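Putative NADH-flavin reductase (Lactobacillus casei ATCC 334, PDB 3H2S) binds NADPH in a Rossmann-type fold and probably acts as an NAD(P)H-dependent oxidoreductase, possibly a flavin reductase. Local coordinates at residues L55-A69 against L89-I103. Residues are numbered along the deposited sequence; the frame is centred on the assembly and turned at random.
Sequences LTEADLDSVDAVVDA and LVSLLRNSDTLAVFI. With NDP (NADPH dihydro-nicotinamide-adenine-dinucleotide phosphate), chain C.
Leu92 lays both methyls against the backbone leading into the short helix 57-60: CD1 lies 3.7 Å from Leu55 O, while CD2 rests 3.8 Å from Glu57 N. With CG anti to the carbonyl carbon (chi1 -53°), both methyls reach that backbone, and CD1 also meets Leu60 CD1, the two side chains crossing at about a right angle. Replacing Leu92 by alanine removes both methyls and is likely to open a gap beside Leu55 and Leu60, leaving the start of helix 57-60 less firmly seated. Leu60 CD1 also touches Leu89 CD1, and Leu89 CD2 packs 3.5 Å from Val66 CG1, linking helix 80-91 to the sheet.

Strands 65-68 and 99-103 run parallel, 11° apart. Val66 directs both its N and its O at strand 99-103, donating to Leu99 O (2.8 Å) and accepting from Val101 N (2.9 Å). Asp68 N continues the ladder to Val101 O at 2.8 Å. The Asp68 carboxylate brings OD2 to the edge of the Phe102 ring, 3.5 Å from CD1, with the planes 66° apart; OD1 is bonded to Leu70 N. At the C-terminal end of the strands, Ala69 and Ile103 line the NADPH pocket, Ile103 CG2 lying 3.5 Å from NDP O4D. Parallel neighbouring strands joined through helix 80-91 form a beta-alpha-beta unit, with the dinucleotide at the strands' C-terminal ends, as is characteristic of the Rossmann fold.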
# COMPACT_ATOMS: atom_id res chain seq x y z
N LEU A 55 9.56 1.72 11.15
CA LEU A 55 8.87 1.10 12.28
C LEU A 55 8.63 -0.39 12.06
O LEU A 55 8.37 -0.83 10.94
CB LEU A 55 7.54 1.80 12.55
CG LEU A 55 7.59 3.22 13.11
CD1 LEU A 55 6.19 3.84 13.06
CD2 LEU A 55 8.14 3.23 14.54
N THR A 56 8.82 -1.18 13.13
CA THR A 56 8.69 -2.63 13.05
C THR A 56 7.48 -3.10 13.84
O THR A 56 6.93 -2.35 14.65
CB THR A 56 9.93 -3.34 13.63
OG1 THR A 56 10.04 -3.01 15.02
CG2 THR A 56 11.19 -2.89 12.90
N GLU A 57 7.12 -4.37 13.69
CA GLU A 57 6.04 -4.94 14.47
C GLU A 57 6.34 -4.83 15.96
O GLU A 57 5.49 -4.41 16.74
CB GLU A 57 5.78 -6.39 14.08
CG GLU A 57 4.73 -6.54 13.02
CD GLU A 57 4.21 -7.97 12.92
OE1 GLU A 57 4.45 -8.76 13.86
OE2 GLU A 57 3.57 -8.29 11.89
N ALA A 58 7.60 -5.10 16.33
CA ALA A 58 8.02 -5.02 17.72
C ALA A 58 7.85 -3.62 18.33
O ALA A 58 7.49 -3.49 19.51
CB ALA A 58 9.46 -5.51 17.89
N ASP A 59 8.14 -2.59 17.55
CA ASP A 59 7.97 -1.20 18.01
C ASP A 59 6.55 -0.96 18.50
O ASP A 59 6.31 -0.08 19.33
CB ASP A 59 8.31 -0.20 16.90
CG ASP A 59 9.80 -0.14 16.59
OD1 ASP A 59 10.61 -0.40 17.50
OD2 ASP A 59 10.15 0.11 15.41
N LEU A 60 5.60 -1.65 17.87
CA LEU A 60 4.19 -1.35 18.07
C LEU A 60 3.47 -2.38 18.95
O LEU A 60 2.27 -2.27 19.17
CB LEU A 60 3.46 -1.22 16.72
CG LEU A 60 3.65 0.08 15.94
CD1 LEU A 60 2.58 0.23 14.87
CD2 LEU A 60 3.66 1.28 16.87
N ASP A 61 4.17 -3.40 19.41
CA ASP A 61 3.47 -4.51 20.06
C ASP A 61 2.96 -4.20 21.47
O ASP A 61 1.97 -4.78 21.92
CB ASP A 61 4.29 -5.80 20.04
CG ASP A 61 3.41 -7.05 19.94
OD1 ASP A 61 2.16 -6.89 19.90
OD2 ASP A 61 3.95 -8.17 19.89
N SER A 62 3.57 -3.20 22.11
CA SER A 62 3.07 -2.75 23.41
C SER A 62 1.91 -1.76 23.31
O SER A 62 1.32 -1.39 24.33
CB SER A 62 4.20 -2.17 24.26
OG SER A 62 4.65 -0.94 23.72
N VAL A 63 1.62 -1.28 22.10
CA VAL A 63 0.60 -0.23 21.94
C VAL A 63 -0.79 -0.78 21.59
O VAL A 63 -0.92 -1.79 20.88
CB VAL A 63 1.04 0.87 20.94
CG1 VAL A 63 2.49 1.28 21.18
CG2 VAL A 63 0.83 0.40 19.53
N ASP A 64 -1.82 -0.12 22.11
CA ASP A 64 -3.21 -0.51 21.88
C ASP A 64 -3.80 0.23 20.68
O ASP A 64 -4.76 -0.23 20.04
CB ASP A 64 -4.04 -0.24 23.14
CG ASP A 64 -3.49 -0.93 24.38
OD1 ASP A 64 -3.00 -0.23 25.30
OD2 ASP A 64 -3.54 -2.18 24.43
N ALA A 65 -3.23 1.39 20.38
CA ALA A 65 -3.69 2.21 19.26
C ALA A 65 -2.55 3.00 18.63
O ALA A 65 -1.57 3.36 19.31
CB ALA A 65 -4.78 3.16 19.69
N VAL A 66 -2.73 3.33 17.37
CA VAL A 66 -1.81 4.17 16.61
C VAL A 66 -2.59 5.27 15.91
O VAL A 66 -3.66 5.01 15.35
CB VAL A 66 -1.04 3.34 15.55
CG1 VAL A 66 -0.08 4.25 14.78
CG2 VAL A 66 -0.27 2.21 16.22
N VAL A 67 -2.06 6.48 15.94
CA VAL A 67 -2.68 7.56 15.18
C VAL A 67 -1.71 8.07 14.13
O VAL A 67 -0.56 8.40 14.45
CB VAL A 67 -3.13 8.72 16.10
CG1 VAL A 67 -3.77 9.85 15.24
CG2 VAL A 67 -4.12 8.20 17.14
N ASP A 68 -2.15 8.09 12.88
CA ASP A 68 -1.33 8.62 11.78
C ASP A 68 -1.63 10.11 11.54
O ASP A 68 -2.64 10.45 10.92
CB ASP A 68 -1.54 7.78 10.50
CG ASP A 68 -0.74 8.30 9.30
OD1 ASP A 68 -0.17 9.41 9.37
OD2 ASP A 68 -0.71 7.59 8.26
N ALA A 69 -0.81 10.98 12.12
CA ALA A 69 -0.96 12.42 11.91
C ALA A 69 0.19 12.99 11.09
O ALA A 69 0.54 14.16 11.24
CB ALA A 69 -1.06 13.15 13.27
N LEU A 89 2.13 1.22 7.87
CA LEU A 89 1.43 1.02 9.15
C LEU A 89 0.46 -0.17 9.13
O LEU A 89 0.44 -0.99 10.04
CB LEU A 89 0.68 2.30 9.57
CG LEU A 89 -0.02 2.21 10.93
CD1 LEU A 89 0.90 1.65 12.03
CD2 LEU A 89 -0.61 3.56 11.36
N VAL A 90 -0.39 -0.21 8.10
CA VAL A 90 -1.29 -1.35 7.91
C VAL A 90 -0.54 -2.69 7.91
O VAL A 90 -0.99 -3.67 8.53
CB VAL A 90 -2.16 -1.20 6.63
CG1 VAL A 90 -2.88 -2.51 6.29
CG2 VAL A 90 -3.19 -0.07 6.83
N SER A 91 0.64 -2.73 7.30
CA SER A 91 1.38 -3.97 7.21
C SER A 91 1.84 -4.47 8.58
O SER A 91 2.08 -5.66 8.76
CB SER A 91 2.58 -3.83 6.27
OG SER A 91 3.67 -3.20 6.93
N LEU A 92 1.90 -3.56 9.55
CA LEU A 92 2.33 -3.91 10.91
C LEU A 92 1.15 -4.33 11.77
O LEU A 92 1.32 -4.73 12.92
CB LEU A 92 3.04 -2.72 11.58
CG LEU A 92 4.19 -2.08 10.82
CD1 LEU A 92 4.73 -0.87 11.58
CD2 LEU A 92 5.30 -3.12 10.61
N LEU A 93 -0.06 -4.12 11.26
CA LEU A 93 -1.25 -4.38 12.06
C LEU A 93 -2.00 -5.66 11.68
O LEU A 93 -3.09 -5.91 12.18
CB LEU A 93 -2.19 -3.18 12.02
CG LEU A 93 -1.51 -1.86 12.38
CD1 LEU A 93 -2.52 -0.75 12.30
CD2 LEU A 93 -0.90 -1.95 13.78
N ARG A 94 -1.39 -6.49 10.85
CA ARG A 94 -2.04 -7.73 10.42
C ARG A 94 -2.21 -8.67 11.61
O ARG A 94 -1.30 -8.84 12.41
CB ARG A 94 -1.22 -8.39 9.32
CG ARG A 94 -0.99 -7.46 8.12
CD ARG A 94 -2.30 -7.20 7.38
NE ARG A 94 -2.04 -6.47 6.13
CZ ARG A 94 -2.98 -6.00 5.32
NH1 ARG A 94 -4.26 -6.16 5.64
NH2 ARG A 94 -2.64 -5.32 4.23
N ASN A 95 -3.40 -9.24 11.75
CA ASN A 95 -3.73 -10.08 12.91
C ASN A 95 -3.44 -9.43 14.27
O ASN A 95 -2.87 -10.06 15.16
CB ASN A 95 -3.00 -11.43 12.80
CG ASN A 95 -3.41 -12.21 11.56
OD1 ASN A 95 -4.60 -12.30 11.23
ND2 ASN A 95 -2.42 -12.74 10.84
N SER A 96 -3.82 -8.17 14.42
CA SER A 96 -3.71 -7.48 15.70
C SER A 96 -5.00 -6.72 15.97
O SER A 96 -5.70 -6.31 15.03
CB SER A 96 -2.52 -6.51 15.69
OG SER A 96 -2.57 -5.59 16.77
N ASP A 97 -5.31 -6.51 17.24
CA ASP A 97 -6.54 -5.83 17.65
C ASP A 97 -6.34 -4.32 17.62
O ASP A 97 -7.29 -3.56 17.80
CB ASP A 97 -6.92 -6.25 19.07
CG ASP A 97 -7.41 -7.68 19.15
OD1 ASP A 97 -7.78 -8.24 18.10
OD2 ASP A 97 -7.45 -8.23 20.27
N THR A 98 -5.09 -3.91 17.41
CA THR A 98 -4.71 -2.49 17.47
C THR A 98 -5.60 -1.60 16.61
O THR A 98 -5.72 -1.81 15.41
CB THR A 98 -3.24 -2.30 17.08
OG1 THR A 98 -2.43 -3.12 17.93
CG2 THR A 98 -2.81 -0.83 17.24
N LEU A 99 -6.12 -0.54 17.23
CA LEU A 99 -6.88 0.48 16.52
C LEU A 99 -5.93 1.42 15.81
O LEU A 99 -4.95 1.90 16.39
CB LEU A 99 -7.73 1.30 17.50
CG LEU A 99 -8.81 0.57 18.30
CD1 LEU A 99 -9.45 1.58 19.25
CD2 LEU A 99 -9.84 0.04 17.35
N ALA A 100 -6.22 1.74 14.55
CA ALA A 100 -5.41 2.70 13.82
C ALA A 100 -6.29 3.79 13.24
O ALA A 100 -7.12 3.52 12.37
CB ALA A 100 -4.64 2.00 12.70
N VAL A 101 -6.10 5.03 13.70
CA VAL A 101 -6.82 6.16 13.14
C VAL A 101 -5.96 6.93 12.14
O VAL A 101 -4.86 7.38 12.47
CB VAL A 101 -7.33 7.13 14.25
CG1 VAL A 101 -8.04 8.36 13.64
CG2 VAL A 101 -8.26 6.38 15.19
N PHE A 102 -6.48 7.11 10.94
CA PHE A 102 -5.78 7.85 9.89
C PHE A 102 -6.51 9.16 9.64
O PHE A 102 -7.74 9.16 9.49
CB PHE A 102 -5.74 7.04 8.59
CG PHE A 102 -4.97 5.77 8.70
CD1 PHE A 102 -3.64 5.72 8.31
CD2 PHE A 102 -5.57 4.62 9.21
CE1 PHE A 102 -2.90 4.55 8.44
CE2 PHE A 102 -4.82 3.45 9.39
CZ PHE A 102 -3.49 3.42 9.00
N ILE A 103 -5.77 10.27 9.71
CA ILE A 103 -6.31 11.55 9.30
C ILE A 103 -6.17 11.64 7.78
O ILE A 103 -5.07 11.56 7.23
CB ILE A 103 -5.59 12.75 9.93
CG1 ILE A 103 -5.63 12.68 11.48
CG2 ILE A 103 -6.22 14.03 9.43
CD1 ILE A 103 -4.93 13.86 12.15
PA NDP C . 2.10 18.99 10.05
O1A NDP C . 2.63 19.64 8.74
O2A NDP C . 1.95 19.85 11.25
O5B NDP C . 3.40 17.91 10.21
C5B NDP C . 2.87 16.57 10.38
C4B NDP C . 3.99 15.61 10.94
O4B NDP C . 4.64 15.01 9.84
C3B NDP C . 5.11 16.38 11.72
O3B NDP C . 5.21 15.76 12.96
C2B NDP C . 6.39 16.09 10.83
O2B NDP C . 7.61 16.01 11.48
C1B NDP C . 5.96 14.72 10.22
N9A NDP C . 6.70 14.44 8.99
C8A NDP C . 6.57 15.18 7.79
N7A NDP C . 7.33 14.71 6.79
C5A NDP C . 7.97 13.59 7.35
C6A NDP C . 8.87 12.68 6.77
N6A NDP C . 9.26 12.88 5.48
N1A NDP C . 9.56 11.81 7.60
C2A NDP C . 9.08 11.68 8.87
N3A NDP C . 8.08 12.37 9.49
C4A NDP C . 7.59 13.39 8.71
O3 NDP C . 0.68 18.54 9.53
PN NDP C . -0.88 18.72 9.92
O1N NDP C . -1.04 18.43 11.42
O2N NDP C . -1.18 20.14 9.54
O5D NDP C . -1.81 17.62 9.13
C5D NDP C . -2.13 16.35 9.70
C4D NDP C . -3.05 15.62 8.70
O4D NDP C . -4.08 16.55 8.40
C3D NDP C . -2.43 15.15 7.36
O3D NDP C . -3.02 13.97 6.95
C2D NDP C . -2.77 16.37 6.43
O2D NDP C . -2.89 15.98 5.09
C1D NDP C . -4.20 16.68 7.00
N1N NDP C . -4.70 17.97 6.53
C2N NDP C . -5.84 17.93 5.63
C3N NDP C . -6.18 19.27 4.97
C7N NDP C . -7.63 19.26 4.50
O7N NDP C . -8.09 18.26 3.97
N7N NDP C . -8.34 20.45 4.52
C4N NDP C . -5.77 20.56 5.65
C5N NDP C . -4.42 20.50 6.31
C6N NDP C . -3.92 19.17 6.83
P2B NDP C . 8.39 17.36 11.94
O1X NDP C . 7.60 18.03 13.13
O2X NDP C . 9.73 16.88 12.60
O3X NDP C . 8.58 18.32 10.81
O HOH W 1 1.55 -7.36 10.79
O HOH W 2 0.20 -3.85 17.66
O HOH W 3 -3.11 -4.33 20.36